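PDB 6V6Y: bifunctional protein FolD from Thermus thermophilus, which probably oxidises 5,10-methylenetetrahydrofolate to the 5,10-methenyl form with NADP(+) and then hydrolyses that to 10-formyltetrahydrofolate. Local coordinates for residues A[28-33]-A[268-273]; A[33-38]-A[62-67]; A[157-162]-A[197-202]; A[74-79]-A[104-109]; A[211-216]-A[238-243]. All blocks are in the same frame, centred on the assembly; numbering follows the deposited sequence.

Interaction 1: A[28-33]-A[268-273]; sequences FTPSLR and NTLEAA
This is a buried, apolar strand-to-helix contact: the start of strand 31-37, with the loop that leads into it, lies against the C-terminal helix 257-276. The helix comes from the far end of the sequence, so the contact ties the chain's last helix to the catalytic domain. F28 works at its ring edge. With CG in the crowded position between backbone N and carbonyl carbon (chi1 71°), the ring turns toward the helix, and A273 CB sits near the ring plane, 3.5 Å from F28 CE2. P30 fills the middle: its CB lies 3.9 Å from T269 CG2, while P30 CG meets L270 CD1 at 4.2 Å. T269 divides its two branches. T269 CG2, anti to the backbone N, faces the CB atoms of P30 and L32; T269 OG1 lies beside L32 CD1 at 3.8 Å but is hydrogen-bonded to L265 O, one turn back in its own helix. L32 crosses T269 at about a right angle. R22 and L23 of helix 8-24 pack against L270 and P30. With no hydrogen bond between the segments and the T269 hydroxyl satisfied in its own helix, the contact probably rests on shape and the exclusion of water.

Interaction 2: A[33-38]-A[62-67]; sequences RVIRLG and QVEVYP
Strands 33-37 and 62-66, joined through helix 41-57 as a parallel beta-alpha-beta unit of the catalytic domain, run 4.7 Å apart at closest approach and 20° off parallel, with backbone bonds alternating between them from V34 to G38. On the face of R33, I35 and L37, R33 bends at chi2 (-58°), so that NH1 reaches E64 OE1 at 3.0 Å, nearly along the carboxylate's C-O axis. E64, extended beyond CG, offers OE2 to Y66 OH at 2.6 Å, and OE1 takes a second salt bridge from R78. On the other face R36 swings round at chi3 (64°), setting its guanidinium over V65, with V65 CG2 3.3 Å from R36 NH2; R36 NH1 bonds G38 O at 2.9 Å and pairs with E39. An alanine at R36 would lose the tie to G38 O, the salt bridge to E39 and the cover over V65, and would probably loosen the turn after the strand. E64, gripped by two arginines and a tyrosine hydroxyl, is likely to stay ionised.

Interaction 3: A[157-162]-A[197-202]; sequences EVVVVG and RRAQVL
E157 is held through its backbone at both ends. Its N-H points straight at Q200 OE1, 2.8 Å from E157 N and in the amide's carbonyl plane, while E157 O accepts V201 N at 3.2 Å and, weakly, Q200 N. Q200 can do this because its chain stays extended beyond CG (chi2 168°), carrying the amide back to the first residue of the strand. Two residues on, V159 N bonds V201 O at 3.0 Å. These are parallel strand pairs, V158 beside V201 and V159 beside L202, on neighbouring inner strands of the Rossmann-type NADP-binding sheet. On the V159 side, CG2 of that valine packs on A199 CB at 3.6 Å, and L202 CD1 lies against V159 CB and V161 CG2. On the V158 side, V158 CG2 meets V201 CB at 4.0 Å. Farther out, E157 OE1 rests on R198 CB but forms its salt bridge with R198 of the second subunit, and R198 NH2 returns the bridge to E157 of that subunit. Past V161 the strand delivers G162 to the bound NADP.

Interaction 4: A[74-79]-A[104-109]; sequences ALLERI and QRVLEA
I79 sets CG1 anti to its carbonyl carbon (chi1 -68°) and runs on nearly extended to CD1, which reaches V106 CG1 at 3.7 Å; its other branch, CG2, lies 3.7 Å from A109 O. L76 has the same first torsion and splits its methyls. L76 CD2 presses on A109 CB at 3.5 Å, tighter than usual for carbons, and CD1 stands over the centre of one face of the R105 guanidinium, 4.1 Å from R105 CZ. That arginine is bent at chi2, and its side chain crosses that of L76 at about a right angle, which puts the guanidinium face under the methyl. V106 turns its two methyls to two partners, CG1 to I79 and CG2 to L75 CD1, the latter pair at 3.9 Å. L75 and I79 also rest on I35 of strand 31-37. E108 makes a salt bridge to R126 of the second subunit. The axes of 74-79 and 104-109 come within 9.8 Å, 12° from parallel: two near-parallel helices packed by aliphatic side chains, in the alpha/beta catalytic domain whose parallel sheet L75 and I79 help to cover.

Interaction 5: A[211-216]-A[238-243]; sequences LVRKEW and DVHPEV
The tight part is the carboxylate of E242, which R213 grips side-on: R213 NE bonds E242 OE1 at 2.8 Å and R213 NH2 bonds E242 OE2 at 3.1 Å, both close to the guanidinium plane. E242 OE1 also accepts K214 N at 2.9 Å. The same guanidinium lies flat on H240, centres 4.0 Å and planes 1° apart, while H240 ND1 accepts E242 N, which helps to fix the imidazole's rotation. An alanine at E242 would lose both arginine bonds and the K214 N acceptor, and would probably leave R213 less firmly placed over H240. Toward solvent things are looser: K214 NZ pairs with E215 OE2 and stays 4.5 Å from E242 OE2, beyond a salt bridge. On the inner side V212 N bonds D238 O at 3.0 Å and V212 O takes H240 N, a single bridge pairing V212 with V239. The D238 carboxylate is hydrogen-bonded to N229, V206 and G207. This clasps two loops of the Rossmann-type domain beside the NADP pocket, the side chain of L211 about 5 Å from the cofactor.

In the fold
The five contacts fall into two groups on opposite sides of the chain's centre. Interactions 1, 2 and 4 belong to the catalytic half, although segment 268-273 of interaction 1 comes from the C-terminal helix. Interactions 1 and 2 share R33 on strand 31-37, and L32 O of the first probably bonds Q62 N of the second at 3.0 Å. Interaction 4 joins interaction 2 through E64 OE1 and R78 NH2, 2.8 Å apart. Interactions 3 and 5, with centres 13 Å apart, serve the cofactor half: R197 NH1 probably bonds E215 O, and the side chain of V161 lies about 4 Å from the bound NADP, that of L211 about 5 Å. Interactions 3 and 4 both reach the second subunit, from centres 36 Å apart.

Interaction 1: A[28-33]-A[268-273]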
# COMPACT_ATOMS: atom_id res chain seq x y z
N PHE A 28 -20.58 12.63 24.65
CA PHE A 28 -20.76 13.50 23.51
C PHE A 28 -21.45 12.79 22.34
O PHE A 28 -21.85 11.62 22.41
CB PHE A 28 -19.40 14.03 23.05
CG PHE A 28 -18.53 12.98 22.40
CD1 PHE A 28 -17.90 12.00 23.16
CD2 PHE A 28 -18.35 12.96 21.02
CE1 PHE A 28 -17.10 11.04 22.56
CE2 PHE A 28 -17.55 12.01 20.41
CZ PHE A 28 -16.92 11.04 21.19
N THR A 29 -21.57 13.52 21.23
CA THR A 29 -22.02 12.98 19.96
C THR A 29 -21.03 13.36 18.87
O THR A 29 -20.46 14.47 18.90
CB THR A 29 -23.44 13.47 19.64
OG1 THR A 29 -23.99 12.72 18.55
CG2 THR A 29 -23.45 14.94 19.30
N PRO A 30 -20.74 12.46 17.92
CA PRO A 30 -19.77 12.79 16.87
C PRO A 30 -20.34 13.82 15.91
O PRO A 30 -21.55 13.92 15.71
CB PRO A 30 -19.52 11.44 16.16
CG PRO A 30 -20.16 10.40 17.03
CD PRO A 30 -21.25 11.09 17.79
N SER A 31 -19.43 14.59 15.32
CA SER A 31 -19.79 15.70 14.46
C SER A 31 -19.08 15.55 13.12
O SER A 31 -17.84 15.49 13.07
CB SER A 31 -19.43 17.03 15.13
OG SER A 31 -19.59 18.13 14.25
N LEU A 32 -19.85 15.51 12.04
CA LEU A 32 -19.32 15.29 10.69
C LEU A 32 -19.55 16.54 9.84
O LEU A 32 -20.65 17.08 9.81
CB LEU A 32 -20.00 14.07 10.04
CG LEU A 32 -19.77 13.78 8.56
CD1 LEU A 32 -18.33 13.29 8.28
CD2 LEU A 32 -20.79 12.75 8.06
N ARG A 33 -18.50 16.99 9.16
CA ARG A 33 -18.62 18.05 8.17
C ARG A 33 -18.34 17.49 6.79
O ARG A 33 -17.28 16.90 6.56
CB ARG A 33 -17.64 19.19 8.44
CG ARG A 33 -18.00 20.05 9.58
CD ARG A 33 -19.37 20.68 9.43
NE ARG A 33 -19.79 21.12 10.74
CZ ARG A 33 -19.46 22.30 11.26
NH1 ARG A 33 -18.74 23.16 10.53
NH2 ARG A 33 -19.86 22.63 12.48
N ASN A 268 -16.29 5.30 10.78
CA ASN A 268 -15.04 6.06 10.82
C ASN A 268 -15.23 7.39 11.52
O ASN A 268 -14.28 7.95 12.09
CB ASN A 268 -14.51 6.30 9.41
CG ASN A 268 -13.52 5.24 8.94
OD1 ASN A 268 -13.21 4.28 9.65
ND2 ASN A 268 -13.01 5.42 7.72
N THR A 269 -16.46 7.94 11.48
CA THR A 269 -16.72 9.22 12.14
C THR A 269 -16.65 9.07 13.66
O THR A 269 -15.99 9.85 14.34
CB THR A 269 -18.06 9.77 11.68
OG1 THR A 269 -18.01 10.03 10.28
CG2 THR A 269 -18.38 11.09 12.40
N LEU A 270 -17.32 8.04 14.19
CA LEU A 270 -17.13 7.68 15.59
C LEU A 270 -15.65 7.50 15.92
O LEU A 270 -15.15 8.07 16.89
CB LEU A 270 -17.91 6.39 15.89
CG LEU A 270 -17.91 5.87 17.33
CD1 LEU A 270 -17.99 7.01 18.36
CD2 LEU A 270 -19.05 4.86 17.53
N GLU A 271 -14.94 6.71 15.12
CA GLU A 271 -13.56 6.38 15.44
C GLU A 271 -12.70 7.63 15.51
O GLU A 271 -11.91 7.80 16.44
CB GLU A 271 -13.00 5.40 14.41
CG GLU A 271 -13.38 3.96 14.67
CD GLU A 271 -12.59 3.37 15.81
OE1 GLU A 271 -13.14 2.51 16.54
OE2 GLU A 271 -11.41 3.79 15.98
N ALA A 272 -12.85 8.52 14.52
CA ALA A 272 -12.10 9.77 14.52
C ALA A 272 -12.36 10.56 15.79
O ALA A 272 -11.43 11.13 16.38
CB ALA A 272 -12.46 10.60 13.28
N ALA A 273 -13.62 10.61 16.23
CA ALA A 273 -13.97 11.32 17.46
C ALA A 273 -13.22 10.75 18.66
O ALA A 273 -12.62 11.49 19.44
CB ALA A 273 -15.48 11.25 17.69

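Interaction 2: A[33-38]-A[62-67]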
# COMPACT_ATOMS: atom_id res chain seq x y z
N ARG A 33 -18.50 16.99 9.16
CA ARG A 33 -18.62 18.05 8.17
C ARG A 33 -18.34 17.49 6.79
O ARG A 33 -17.28 16.90 6.56
CB ARG A 33 -17.64 19.19 8.44
CG ARG A 33 -18.00 20.05 9.58
CD ARG A 33 -19.37 20.68 9.43
NE ARG A 33 -19.79 21.12 10.74
CZ ARG A 33 -19.46 22.30 11.26
NH1 ARG A 33 -18.74 23.16 10.53
NH2 ARG A 33 -19.86 22.63 12.48
N VAL A 34 -19.27 17.71 5.87
CA VAL A 34 -19.12 17.28 4.49
C VAL A 34 -19.09 18.52 3.62
O VAL A 34 -20.02 19.34 3.66
CB VAL A 34 -20.26 16.34 4.08
CG1 VAL A 34 -20.07 15.91 2.63
CG2 VAL A 34 -20.27 15.14 5.01
N ILE A 35 -18.02 18.65 2.82
CA ILE A 35 -17.81 19.78 1.93
C ILE A 35 -18.09 19.34 0.51
O ILE A 35 -17.58 18.31 0.06
CB ILE A 35 -16.37 20.31 2.05
CG1 ILE A 35 -16.10 20.88 3.44
CG2 ILE A 35 -16.10 21.35 0.97
CD1 ILE A 35 -14.62 21.24 3.67
N ARG A 36 -18.89 20.13 -0.22
CA ARG A 36 -19.15 19.89 -1.63
C ARG A 36 -18.99 21.20 -2.40
O ARG A 36 -19.50 22.24 -1.97
CB ARG A 36 -20.55 19.31 -1.86
CG ARG A 36 -21.08 19.57 -3.26
CD ARG A 36 -22.31 18.73 -3.62
NE ARG A 36 -23.48 19.02 -2.79
CZ ARG A 36 -24.40 19.95 -3.04
NH1 ARG A 36 -24.31 20.74 -4.11
NH2 ARG A 36 -25.43 20.10 -2.22
N LEU A 37 -18.26 21.14 -3.51
CA LEU A 37 -18.15 22.26 -4.44
C LEU A 37 -19.02 21.95 -5.65
O LEU A 37 -18.99 20.84 -6.18
CB LEU A 37 -16.69 22.49 -4.86
CG LEU A 37 -15.91 23.46 -3.97
CD1 LEU A 37 -15.65 22.86 -2.58
CD2 LEU A 37 -14.60 23.91 -4.60
N GLY A 38 -19.83 22.93 -6.08
CA GLY A 38 -20.62 22.76 -7.29
C GLY A 38 -21.85 21.91 -7.07
O GLY A 38 -22.23 21.57 -5.95
N GLN A 62 -23.35 18.22 8.99
CA GLN A 62 -23.55 19.50 8.34
C GLN A 62 -22.88 19.44 6.98
O GLN A 62 -21.71 19.06 6.89
CB GLN A 62 -22.99 20.60 9.26
CG GLN A 62 -23.66 21.95 9.19
CD GLN A 62 -25.18 21.87 9.15
OE1 GLN A 62 -25.77 22.23 8.13
NE2 GLN A 62 -25.83 21.47 10.25
N VAL A 63 -23.61 19.78 5.93
CA VAL A 63 -23.06 19.86 4.58
C VAL A 63 -22.74 21.32 4.28
O VAL A 63 -23.61 22.19 4.41
CB VAL A 63 -24.04 19.29 3.53
CG1 VAL A 63 -23.44 19.40 2.12
CG2 VAL A 63 -24.39 17.85 3.85
N GLU A 64 -21.50 21.61 3.91
CA GLU A 64 -21.10 22.95 3.50
C GLU A 64 -20.96 22.95 1.99
O GLU A 64 -20.02 22.36 1.45
CB GLU A 64 -19.80 23.39 4.17
CG GLU A 64 -19.76 23.14 5.64
CD GLU A 64 -18.60 23.84 6.32
OE1 GLU A 64 -18.55 23.80 7.57
OE2 GLU A 64 -17.73 24.41 5.61
N VAL A 65 -21.90 23.58 1.31
CA VAL A 65 -21.90 23.68 -0.14
C VAL A 65 -21.29 25.01 -0.52
O VAL A 65 -21.68 26.07 0.01
CB VAL A 65 -23.32 23.57 -0.71
CG1 VAL A 65 -23.26 23.62 -2.22
CG2 VAL A 65 -23.97 22.29 -0.24
N TYR A 66 -20.31 24.97 -1.42
CA TYR A 66 -19.70 26.17 -1.96
C TYR A 66 -19.92 26.22 -3.47
O TYR A 66 -20.29 25.21 -4.09
CB TYR A 66 -18.20 26.19 -1.62
CG TYR A 66 -17.97 26.27 -0.14
CD1 TYR A 66 -17.85 25.10 0.62
CD2 TYR A 66 -17.89 27.50 0.53
CE1 TYR A 66 -17.65 25.15 1.98
CE2 TYR A 66 -17.69 27.57 1.91
CZ TYR A 66 -17.58 26.38 2.62
OH TYR A 66 -17.38 26.40 3.99
N PRO A 67 -19.76 27.39 -4.09
CA PRO A 67 -19.83 27.45 -5.55
C PRO A 67 -18.74 26.60 -6.20
O PRO A 67 -17.71 26.28 -5.61
CB PRO A 67 -19.63 28.94 -5.86
CG PRO A 67 -19.05 29.52 -4.61
CD PRO A 67 -19.61 28.72 -3.49

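Interaction 3: A[157-162]-A[197-202]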
# COMPACT_ATOMS: atom_id res chain seq x y z
N GLU A 157 -7.93 -17.24 -2.22
CA GLU A 157 -7.47 -16.57 -3.43
C GLU A 157 -8.43 -15.44 -3.75
O GLU A 157 -9.56 -15.70 -4.19
CB GLU A 157 -7.39 -17.56 -4.58
CG GLU A 157 -6.55 -17.11 -5.71
CD GLU A 157 -5.58 -18.18 -6.14
OE1 GLU A 157 -5.50 -18.43 -7.36
OE2 GLU A 157 -4.94 -18.79 -5.25
N VAL A 158 -8.01 -14.20 -3.54
CA VAL A 158 -8.83 -13.03 -3.85
C VAL A 158 -8.24 -12.30 -5.05
O VAL A 158 -7.04 -11.98 -5.06
CB VAL A 158 -8.93 -12.08 -2.64
CG1 VAL A 158 -9.81 -10.90 -2.99
CG2 VAL A 158 -9.45 -12.83 -1.43
N VAL A 159 -9.08 -12.03 -6.05
CA VAL A 159 -8.73 -11.12 -7.14
C VAL A 159 -9.53 -9.83 -6.97
O VAL A 159 -10.75 -9.85 -6.79
CB VAL A 159 -8.97 -11.74 -8.53
CG1 VAL A 159 -8.67 -10.72 -9.62
CG2 VAL A 159 -8.12 -13.00 -8.71
N VAL A 160 -8.82 -8.71 -7.00
CA VAL A 160 -9.39 -7.37 -6.97
C VAL A 160 -9.15 -6.76 -8.34
O VAL A 160 -7.99 -6.68 -8.79
CB VAL A 160 -8.75 -6.54 -5.85
CG1 VAL A 160 -9.30 -5.13 -5.82
CG2 VAL A 160 -8.88 -7.26 -4.52
N VAL A 161 -10.21 -6.38 -9.04
CA VAL A 161 -10.07 -5.77 -10.36
C VAL A 161 -10.33 -4.28 -10.24
O VAL A 161 -11.46 -3.86 -9.96
CB VAL A 161 -10.99 -6.41 -11.41
CG1 VAL A 161 -10.61 -5.89 -12.81
CG2 VAL A 161 -10.92 -7.95 -11.36
N GLY A 162 -9.30 -3.49 -10.51
CA GLY A 162 -9.34 -2.06 -10.33
C GLY A 162 -8.35 -1.69 -9.26
O GLY A 162 -8.25 -2.38 -8.24
N ARG A 197 -10.78 -15.93 -13.29
CA ARG A 197 -11.25 -17.30 -13.12
C ARG A 197 -10.60 -18.01 -11.94
O ARG A 197 -11.13 -19.02 -11.46
CB ARG A 197 -11.01 -18.11 -14.40
CG ARG A 197 -12.22 -18.20 -15.33
CD ARG A 197 -12.03 -19.22 -16.47
NE ARG A 197 -10.92 -18.88 -17.37
CZ ARG A 197 -11.03 -18.11 -18.45
NH1 ARG A 197 -12.19 -17.59 -18.79
NH2 ARG A 197 -9.95 -17.86 -19.20
N ARG A 198 -9.46 -17.52 -11.45
CA ARG A 198 -8.80 -18.13 -10.31
C ARG A 198 -9.45 -17.78 -8.98
O ARG A 198 -9.24 -18.50 -7.99
CB ARG A 198 -7.34 -17.69 -10.23
CG ARG A 198 -6.63 -17.60 -11.57
CD ARG A 198 -5.26 -17.02 -11.36
NE ARG A 198 -4.61 -16.72 -12.63
CZ ARG A 198 -3.68 -15.78 -12.78
NH1 ARG A 198 -3.28 -15.05 -11.73
NH2 ARG A 198 -3.15 -15.58 -13.97
N ALA A 199 -10.22 -16.69 -8.94
CA ALA A 199 -10.65 -16.12 -7.67
C ALA A 199 -11.73 -16.97 -7.00
O ALA A 199 -12.76 -17.26 -7.61
CB ALA A 199 -11.17 -14.69 -7.88
N GLN A 200 -11.48 -17.36 -5.75
CA GLN A 200 -12.55 -17.80 -4.86
C GLN A 200 -13.38 -16.61 -4.37
O GLN A 200 -14.59 -16.74 -4.16
CB GLN A 200 -11.98 -18.55 -3.67
CG GLN A 200 -11.10 -19.74 -4.01
CD GLN A 200 -10.34 -20.24 -2.78
OE1 GLN A 200 -9.45 -19.54 -2.25
NE2 GLN A 200 -10.70 -21.43 -2.29
N VAL A 201 -12.75 -15.45 -4.16
CA VAL A 201 -13.46 -14.20 -3.90
C VAL A 201 -13.03 -13.23 -4.99
O VAL A 201 -11.82 -12.99 -5.17
CB VAL A 201 -13.17 -13.65 -2.49
CG1 VAL A 201 -13.93 -12.34 -2.24
CG2 VAL A 201 -13.49 -14.68 -1.41
N LEU A 202 -14.00 -12.70 -5.72
CA LEU A 202 -13.75 -11.76 -6.81
C LEU A 202 -14.42 -10.43 -6.48
O LEU A 202 -15.64 -10.38 -6.26
CB LEU A 202 -14.27 -12.32 -8.13
CG LEU A 202 -14.11 -11.43 -9.36
CD1 LEU A 202 -12.64 -11.28 -9.74
CD2 LEU A 202 -14.90 -12.02 -10.51

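Interaction 4: A[74-79]-A[104-109]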
# COMPACT_ATOMS: atom_id res chain seq x y z
N ALA A 74 -9.30 29.21 -0.77
CA ALA A 74 -10.42 29.29 0.17
C ALA A 74 -10.77 27.91 0.73
O ALA A 74 -11.02 27.78 1.94
CB ALA A 74 -11.63 29.93 -0.51
N LEU A 75 -10.80 26.87 -0.12
CA LEU A 75 -11.02 25.51 0.38
C LEU A 75 -10.02 25.13 1.45
O LEU A 75 -10.40 24.60 2.51
CB LEU A 75 -10.94 24.50 -0.76
CG LEU A 75 -12.16 23.66 -1.14
CD1 LEU A 75 -11.74 22.55 -2.08
CD2 LEU A 75 -12.89 23.08 0.08
N LEU A 76 -8.73 25.38 1.20
CA LEU A 76 -7.71 25.02 2.17
C LEU A 76 -7.86 25.83 3.46
O LEU A 76 -7.62 25.30 4.55
CB LEU A 76 -6.31 25.24 1.58
CG LEU A 76 -5.92 24.32 0.42
CD1 LEU A 76 -4.64 24.80 -0.26
CD2 LEU A 76 -5.77 22.90 0.92
N GLU A 77 -8.22 27.10 3.35
CA GLU A 77 -8.51 27.89 4.54
C GLU A 77 -9.66 27.28 5.34
O GLU A 77 -9.57 27.12 6.57
CB GLU A 77 -8.82 29.34 4.15
CG GLU A 77 -8.62 30.36 5.26
CD GLU A 77 -9.11 31.75 4.87
OE1 GLU A 77 -9.76 32.41 5.72
OE2 GLU A 77 -8.86 32.18 3.71
N ARG A 78 -10.75 26.92 4.66
CA ARG A 78 -11.89 26.35 5.36
C ARG A 78 -11.50 25.07 6.09
O ARG A 78 -11.83 24.89 7.27
CB ARG A 78 -13.04 26.08 4.41
CG ARG A 78 -14.28 25.55 5.12
CD ARG A 78 -14.62 26.40 6.35
NE ARG A 78 -15.88 25.99 7.00
CZ ARG A 78 -16.28 26.45 8.19
NH1 ARG A 78 -15.51 27.32 8.84
NH2 ARG A 78 -17.42 26.05 8.73
N ILE A 79 -10.78 24.17 5.39
CA ILE A 79 -10.33 22.93 6.01
C ILE A 79 -9.45 23.21 7.23
O ILE A 79 -9.58 22.55 8.27
CB ILE A 79 -9.59 22.06 4.97
CG1 ILE A 79 -10.57 21.55 3.92
CG2 ILE A 79 -8.86 20.90 5.66
CD1 ILE A 79 -9.92 21.12 2.64
N GLN A 104 -5.09 16.07 -4.48
CA GLN A 104 -4.10 15.60 -3.50
C GLN A 104 -3.80 16.69 -2.47
O GLN A 104 -3.76 16.42 -1.26
CB GLN A 104 -2.82 15.14 -4.22
CG GLN A 104 -1.50 15.29 -3.42
CD GLN A 104 -0.24 14.70 -4.13
OE1 GLN A 104 -0.19 14.56 -5.36
NE2 GLN A 104 0.78 14.35 -3.34
N ARG A 105 -3.65 17.93 -2.92
CA ARG A 105 -3.34 19.02 -2.01
C ARG A 105 -4.47 19.24 -1.00
O ARG A 105 -4.21 19.49 0.18
CB ARG A 105 -3.07 20.30 -2.81
CG ARG A 105 -2.67 21.48 -1.95
CD ARG A 105 -1.17 21.73 -1.99
NE ARG A 105 -0.82 23.03 -1.42
CZ ARG A 105 -0.79 23.32 -0.11
NH1 ARG A 105 -1.09 22.39 0.79
NH2 ARG A 105 -0.44 24.54 0.29
N VAL A 106 -5.73 19.10 -1.43
CA VAL A 106 -6.86 19.29 -0.52
C VAL A 106 -6.93 18.14 0.49
O VAL A 106 -7.05 18.37 1.70
CB VAL A 106 -8.17 19.41 -1.32
CG1 VAL A 106 -9.39 19.17 -0.41
CG2 VAL A 106 -8.24 20.76 -2.00
N LEU A 107 -6.86 16.90 -0.01
CA LEU A 107 -6.93 15.73 0.87
C LEU A 107 -5.82 15.73 1.90
O LEU A 107 -6.04 15.39 3.07
CB LEU A 107 -6.90 14.45 0.02
CG LEU A 107 -8.09 14.30 -0.94
CD1 LEU A 107 -8.03 12.99 -1.78
CD2 LEU A 107 -9.37 14.37 -0.14
N GLU A 108 -4.59 16.10 1.49
CA GLU A 108 -3.48 16.15 2.44
C GLU A 108 -3.63 17.29 3.45
O GLU A 108 -2.95 17.26 4.49
CB GLU A 108 -2.15 16.29 1.69
CG GLU A 108 -1.80 15.07 0.84
CD GLU A 108 -0.33 15.03 0.41
OE1 GLU A 108 0.42 15.96 0.78
OE2 GLU A 108 0.06 14.08 -0.29
N ALA A 109 -4.49 18.27 3.18
CA ALA A 109 -4.74 19.34 4.15
C ALA A 109 -5.62 18.89 5.31
O ALA A 109 -5.55 19.48 6.39
CB ALA A 109 -5.39 20.54 3.47

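Interaction 5: A[211-216]-A[238-243]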
# COMPACT_ATOMS: atom_id res chain seq x y z
N LEU A 211 -19.58 -5.63 -17.27
CA LEU A 211 -18.37 -6.06 -17.96
C LEU A 211 -18.06 -7.53 -17.67
O LEU A 211 -17.78 -8.31 -18.59
CB LEU A 211 -17.22 -5.15 -17.54
CG LEU A 211 -15.82 -5.13 -18.14
CD1 LEU A 211 -14.92 -6.06 -17.42
CD2 LEU A 211 -15.88 -5.50 -19.59
N VAL A 212 -18.15 -7.95 -16.41
CA VAL A 212 -17.73 -9.30 -16.03
C VAL A 212 -18.83 -10.31 -16.35
O VAL A 212 -19.93 -10.25 -15.80
CB VAL A 212 -17.34 -9.35 -14.54
CG1 VAL A 212 -17.04 -10.80 -14.10
CG2 VAL A 212 -16.16 -8.43 -14.28
N ARG A 213 -18.51 -11.27 -17.23
CA ARG A 213 -19.44 -12.30 -17.68
C ARG A 213 -19.18 -13.60 -16.92
O ARG A 213 -18.22 -13.73 -16.17
CB ARG A 213 -19.30 -12.53 -19.19
CG ARG A 213 -19.23 -11.25 -20.03
CD ARG A 213 -20.52 -10.44 -19.97
NE ARG A 213 -21.70 -11.29 -20.22
CZ ARG A 213 -22.58 -11.08 -21.20
NH1 ARG A 213 -22.43 -10.06 -22.02
NH2 ARG A 213 -23.61 -11.91 -21.36
N LYS A 214 -20.06 -14.59 -17.12
CA LYS A 214 -20.00 -15.78 -16.28
C LYS A 214 -18.78 -16.63 -16.59
O LYS A 214 -18.31 -17.38 -15.72
CB LYS A 214 -21.28 -16.60 -16.42
CG LYS A 214 -21.73 -16.90 -17.84
CD LYS A 214 -22.78 -18.01 -17.86
CE LYS A 214 -23.74 -17.89 -19.04
NZ LYS A 214 -23.14 -18.37 -20.33
N GLU A 215 -18.28 -16.56 -17.83
CA GLU A 215 -17.08 -17.32 -18.17
C GLU A 215 -15.86 -16.80 -17.43
O GLU A 215 -14.88 -17.55 -17.28
CB GLU A 215 -16.84 -17.25 -19.68
CG GLU A 215 -17.82 -18.05 -20.50
CD GLU A 215 -19.11 -17.29 -20.75
OE1 GLU A 215 -19.11 -16.03 -20.62
OE2 GLU A 215 -20.13 -17.96 -21.07
N TRP A 216 -15.90 -15.55 -16.97
CA TRP A 216 -14.82 -14.98 -16.17
C TRP A 216 -14.80 -15.49 -14.74
O TRP A 216 -13.83 -15.22 -14.02
CB TRP A 216 -14.92 -13.46 -16.10
CG TRP A 216 -15.02 -12.71 -17.39
CD1 TRP A 216 -15.60 -13.11 -18.56
CD2 TRP A 216 -14.56 -11.37 -17.61
NE1 TRP A 216 -15.52 -12.11 -19.50
CE2 TRP A 216 -14.89 -11.03 -18.94
CE3 TRP A 216 -13.89 -10.42 -16.81
CZ2 TRP A 216 -14.56 -9.79 -19.50
CZ3 TRP A 216 -13.56 -9.20 -17.36
CH2 TRP A 216 -13.90 -8.89 -18.69
N ASP A 238 -20.76 -3.59 -12.15
CA ASP A 238 -19.76 -3.99 -13.13
C ASP A 238 -19.87 -5.46 -13.50
O ASP A 238 -19.20 -5.90 -14.43
CB ASP A 238 -18.34 -3.76 -12.62
CG ASP A 238 -18.07 -2.33 -12.31
OD1 ASP A 238 -18.64 -1.45 -12.99
OD2 ASP A 238 -17.26 -2.09 -11.39
N VAL A 239 -20.69 -6.21 -12.79
CA VAL A 239 -20.80 -7.65 -12.96
C VAL A 239 -22.14 -7.96 -13.63
O VAL A 239 -23.18 -7.45 -13.19
CB VAL A 239 -20.65 -8.37 -11.62
CG1 VAL A 239 -20.80 -9.85 -11.80
CG2 VAL A 239 -19.29 -8.00 -10.97
N HIS A 240 -22.11 -8.75 -14.68
CA HIS A 240 -23.33 -9.13 -15.38
C HIS A 240 -24.19 -10.05 -14.50
O HIS A 240 -23.66 -11.00 -13.91
CB HIS A 240 -22.99 -9.84 -16.69
CG HIS A 240 -24.15 -9.92 -17.64
ND1 HIS A 240 -25.12 -10.89 -17.55
CD2 HIS A 240 -24.50 -9.12 -18.68
CE1 HIS A 240 -26.01 -10.70 -18.50
NE2 HIS A 240 -25.66 -9.63 -19.20
N PRO A 241 -25.51 -9.81 -14.43
CA PRO A 241 -26.36 -10.66 -13.56
C PRO A 241 -26.33 -12.14 -13.90
O PRO A 241 -26.63 -12.95 -13.02
CB PRO A 241 -27.78 -10.07 -13.75
CG PRO A 241 -27.65 -8.96 -14.76
CD PRO A 241 -26.20 -8.59 -14.88
N GLU A 242 -25.93 -12.53 -15.12
CA GLU A 242 -25.78 -13.95 -15.42
C GLU A 242 -24.80 -14.64 -14.48
O GLU A 242 -24.82 -15.88 -14.38
CB GLU A 242 -25.32 -14.13 -16.86
CG GLU A 242 -23.86 -13.75 -17.08
CD GLU A 242 -23.44 -13.84 -18.54
OE1 GLU A 242 -22.24 -13.62 -18.84
OE2 GLU A 242 -24.32 -14.13 -19.39
N VAL A 243 -23.94 -13.88 -13.79
CA VAL A 243 -22.92 -14.45 -12.91
C VAL A 243 -23.57 -15.19 -11.74
O VAL A 243 -22.96 -16.11 -11.17
CB VAL A 243 -21.95 -13.32 -12.46
CG1 VAL A 243 -21.14 -13.69 -11.20
CG2 VAL A 243 -21.01 -12.95 -13.61